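Local coordinates for uncharacterized protein (PDB 3K8R), which is of unknown function but belongs to the DUF2442 family, its chain folding into two small antiparallel sheets, at residues A30-S35 against D65-V70. Sequence-based numbering, arbitrary orientation.
Sequences ARYDRS and DQLCAV. With EDO (1,2-ethanediol), chain C.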
ATOM      1  N   ALA A  30       1.044  12.818  -1.247  1.00 31.25           N
ATOM      2  CA  ALA A  30       0.029  12.147  -2.080  1.00 29.68           C
ATOM      3  C   ALA A  30      -0.098  12.821  -3.449  1.00 29.30           C
ATOM      4  O   ALA A  30      -0.131  14.042  -3.543  1.00 28.15           O
ATOM      5  CB  ALA A  30      -1.299  12.170  -1.383  1.00 29.13           C
ATOM      6  N   ARG A  31      -0.182  12.034  -4.515  1.00 29.86           N
ATOM      7  CA  ARG A  31      -0.331  12.608  -5.853  1.00 29.32           C
ATOM      8  C   ARG A  31      -1.016  11.658  -6.823  1.00 29.91           C
ATOM      9  O   ARG A  31      -1.006  10.439  -6.631  1.00 30.34           O
ATOM     10  CB  ARG A  31       1.038  12.985  -6.419  1.00 28.84           C
ATOM     11  CG  ARG A  31       1.909  11.811  -6.823  1.00 28.98           C
ATOM     12  CD  ARG A  31       3.281  12.269  -7.291  1.00 29.85           C
ATOM     13  NE  ARG A  31       4.061  11.192  -7.918  1.00 29.62           N
ATOM     14  CZ  ARG A  31       4.758  10.263  -7.265  1.00 31.62           C
ATOM     15  NH1 ARG A  31       4.769  10.223  -5.936  1.00 36.31           N
ATOM     16  NH2 ARG A  31       5.436   9.346  -7.948  1.00 32.29           N
ATOM     17  N   TYR A  32      -1.618  12.218  -7.861  1.00 29.68           N
ATOM     18  CA  TYR A  32      -2.214  11.390  -8.883  1.00 30.10           C
ATOM     19  C   TYR A  32      -1.188  11.250 -10.003  1.00 30.81           C
ATOM     20  O   TYR A  32      -0.595  12.230 -10.449  1.00 31.30           O
ATOM     21  CB  TYR A  32      -3.508  11.988  -9.410  1.00 30.48           C
ATOM     22  CG  TYR A  32      -4.174  11.143 -10.482  1.00 28.97           C
ATOM     23  CD1 TYR A  32      -4.793   9.936 -10.164  1.00 29.43           C
ATOM     24  CD2 TYR A  32      -4.200  11.558 -11.804  1.00 27.98           C
ATOM     25  CE1 TYR A  32      -5.398   9.169 -11.141  1.00 26.52           C
ATOM     26  CE2 TYR A  32      -4.809  10.799 -12.780  1.00 29.53           C
ATOM     27  CZ  TYR A  32      -5.406   9.611 -12.442  1.00 24.91           C
ATOM     28  OH  TYR A  32      -6.012   8.868 -13.421  1.00 28.82           O
ATOM     29  N   ASP A  33      -0.952  10.018 -10.420  1.00 30.11           N
ATOM     30  CA  ASP A  33      -0.037   9.732 -11.492  1.00 30.17           C
ATOM     31  C   ASP A  33      -0.938   9.414 -12.686  1.00 31.75           C
ATOM     32  O   ASP A  33      -1.658   8.416 -12.686  1.00 32.92           O
ATOM     33  CB  ASP A  33       0.849   8.550 -11.099  1.00 29.65           C
ATOM     34  CG  ASP A  33       1.774   8.127 -12.195  1.00 29.36           C
ATOM     35  OD1 ASP A  33       2.466   8.981 -12.771  1.00 31.15           O
ATOM     36  OD2 ASP A  33       1.823   6.919 -12.477  1.00 34.86           O
ATOM     37  N   ARG A  34      -0.929  10.283 -13.688  1.00 32.40           N
ATOM     38  CA  ARG A  34      -1.753  10.078 -14.870  1.00 32.51           C
ATOM     39  C   ARG A  34      -1.322   8.846 -15.639  1.00 32.96           C
ATOM     40  O   ARG A  34      -2.169   8.101 -16.145  1.00 34.18           O
ATOM     41  CB  ARG A  34      -1.673  11.280 -15.799  1.00 32.85           C
ATOM     42  CG  ARG A  34      -2.127  12.535 -15.152  1.00 33.10           C
ATOM     43  CD  ARG A  34      -2.368  13.636 -16.136  1.00 30.52           C
ATOM     44  NE  ARG A  34      -2.958  14.751 -15.420  1.00 30.56           N
ATOM     45  CZ  ARG A  34      -3.489  15.826 -15.976  1.00 33.78           C
ATOM     46  NH1 ARG A  34      -3.503  15.964 -17.292  1.00 40.64           N
ATOM     47  NH2 ARG A  34      -4.007  16.771 -15.203  1.00 36.13           N
ATOM     48  N   SER A  35      -0.009   8.642 -15.728  1.00 32.75           N
ATOM     49  CA  SER A  35       0.552   7.506 -16.450  1.00 33.03           C
ATOM     50  C   SER A  35      -0.073   6.181 -16.017  1.00 32.54           C
ATOM     51  O   SER A  35      -0.583   5.436 -16.855  1.00 32.41           O
ATOM     52  CB  SER A  35       2.062   7.441 -16.250  1.00 34.01           C
ATOM     53  OG  SER A  35       2.615   6.344 -16.964  1.00 37.40           O
ATOM     54  N   ASP A  65      -7.623  15.610 -14.291  1.00 27.98           N
ATOM     55  CA  ASP A  65      -7.459  16.951 -13.723  1.00 26.71           C
ATOM     56  C   ASP A  65      -8.001  17.026 -12.301  1.00 27.21           C
ATOM     57  O   ASP A  65      -7.297  17.447 -11.386  1.00 27.94           O
ATOM     58  CB  ASP A  65      -8.157  18.011 -14.580  1.00 25.45           C
ATOM     59  CG  ASP A  65      -7.323  18.468 -15.765  1.00 25.29           C
ATOM     60  OD1 ASP A  65      -6.221  17.933 -16.002  1.00 23.54           O
ATOM     61  OD2 ASP A  65      -7.771  19.406 -16.460  1.00 25.69           O
ATOM     62  N   GLN A  66      -9.240  16.600 -12.110  1.00 26.45           N
ATOM     63  CA  GLN A  66      -9.842  16.644 -10.781  1.00 26.93           C
ATOM     64  C   GLN A  66      -9.133  15.770  -9.761  1.00 27.45           C
ATOM     65  O   GLN A  66      -9.088  16.111  -8.589  1.00 28.12           O
ATOM     66  CB  GLN A  66     -11.312  16.257 -10.850  1.00 26.93           C
ATOM     67  CG  GLN A  66     -12.114  17.273 -11.615  1.00 27.97           C
ATOM     68  CD  GLN A  66     -13.571  16.951 -11.671  1.00 28.01           C
ATOM     69  OE1 GLN A  66     -13.966  15.792 -11.797  1.00 29.84           O
ATOM     70  NE2 GLN A  66     -14.395  17.988 -11.597  1.00 28.21           N
ATOM     71  N   LEU A  67      -8.581  14.645 -10.200  1.00 28.14           N
ATOM     72  CA  LEU A  67      -7.910  13.721  -9.283  1.00 28.46           C
ATOM     73  C   LEU A  67      -6.618  14.296  -8.703  1.00 28.63           C
ATOM     74  O   LEU A  67      -6.274  14.003  -7.563  1.00 28.81           O
ATOM     75  CB  LEU A  67      -7.678  12.362  -9.955  1.00 28.23           C
ATOM     76  CG  LEU A  67      -8.961  11.540 -10.139  1.00 25.51           C
ATOM     77  CD1 LEU A  67      -8.709  10.361 -11.044  1.00 22.44           C
ATOM     78  CD2 LEU A  67      -9.516  11.080  -8.792  1.00 19.65           C
ATOM     79  N   CYS A  68      -5.935  15.140  -9.468  1.00 28.75           N
ATOM     80  CA  CYS A  68      -4.702  15.789  -9.015  1.00 29.61           C
ATOM     81  C   CYS A  68      -4.852  16.702  -7.817  1.00 28.49           C
ATOM     82  O   CYS A  68      -3.865  17.028  -7.181  1.00 29.37           O
ATOM     83  CB  CYS A  68      -4.133  16.632 -10.136  1.00 30.47           C
ATOM     84  SG  CYS A  68      -3.773  15.637 -11.546  1.00 39.28           S
ATOM     85  N   ALA A  69      -6.071  17.116  -7.509  1.00 28.24           N
ATOM     86  CA  ALA A  69      -6.307  18.010  -6.380  1.00 28.97           C
ATOM     87  C   ALA A  69      -6.119  17.343  -5.015  1.00 28.91           C
ATOM     88  O   ALA A  69      -6.307  18.002  -3.990  1.00 29.38           O
ATOM     89  CB  ALA A  69      -7.711  18.630  -6.477  1.00 27.92           C
ATOM     90  N   VAL A  70      -5.740  16.064  -4.991  1.00 28.51           N
ATOM     91  CA  VAL A  70      -5.612  15.339  -3.736  1.00 27.84           C
ATOM     92  C   VAL A  70      -4.739  16.090  -2.755  1.00 28.41           C
ATOM     93  O   VAL A  70      -3.725  16.662  -3.140  1.00 27.81           O
ATOM     94  CB  VAL A  70      -5.053  13.932  -3.926  1.00 27.61           C
ATOM     95  CG1 VAL A  70      -3.662  13.989  -4.548  1.00 25.25           C
ATOM     96  CG2 VAL A  70      -5.043  13.186  -2.583  1.00 25.16           C
TER
HETATM   97  C1  EDO C 124       7.049   6.341  -5.719  1.00 55.29           C
HETATM   98  O1  EDO C 124       7.259   5.983  -7.092  1.00 57.04           O
HETATM   99  C2  EDO C 124       7.670   7.711  -5.449  1.00 56.78           C
HETATM  100  O2  EDO C 124       6.714   8.543  -4.783  1.00 55.67           O
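The ring of Y32 lies against L67, whose CB sits over one ring face, 3.8 Å from the centroid, in a CH-pi contact. From the same leucine CD1 reaches the phenol end, 3.5 Å from Y32 CE1. Y32 CG stands anti to the backbone N (chi1 -180°), beside the carbonyl carbon, and the ring then meets L67. A tyrosine suits this place because its flat carbon face packs on leucine while its OH is hydrogen-bonded to R54. Obliquely to the ring stands C68 SG, 4.1 Å from Y32 CD2, a sulfur-aromatic contact. The same sulfur lies near the plane of the R34 guanidinium, at its edge. The extended R34 forms a salt bridge from NH2 to D65 OD1 at 2.6 Å; the hydrogen bond within it is weak (128°), and the guanidinium and carboxylate planes are 43° apart. At the other end, the single methyl of A30 lets V70 come close to the strand: A30 CB meets V70 CG2 at 4.1 Å, and V70 CG1 rests on R31 CA. Apolar packing, edged by an exposed ion pair, thus joins strand 27-33, at the margin of one antiparallel sheet, to helix 64-67 and the type I turn L67-V70 leading into the second sheet.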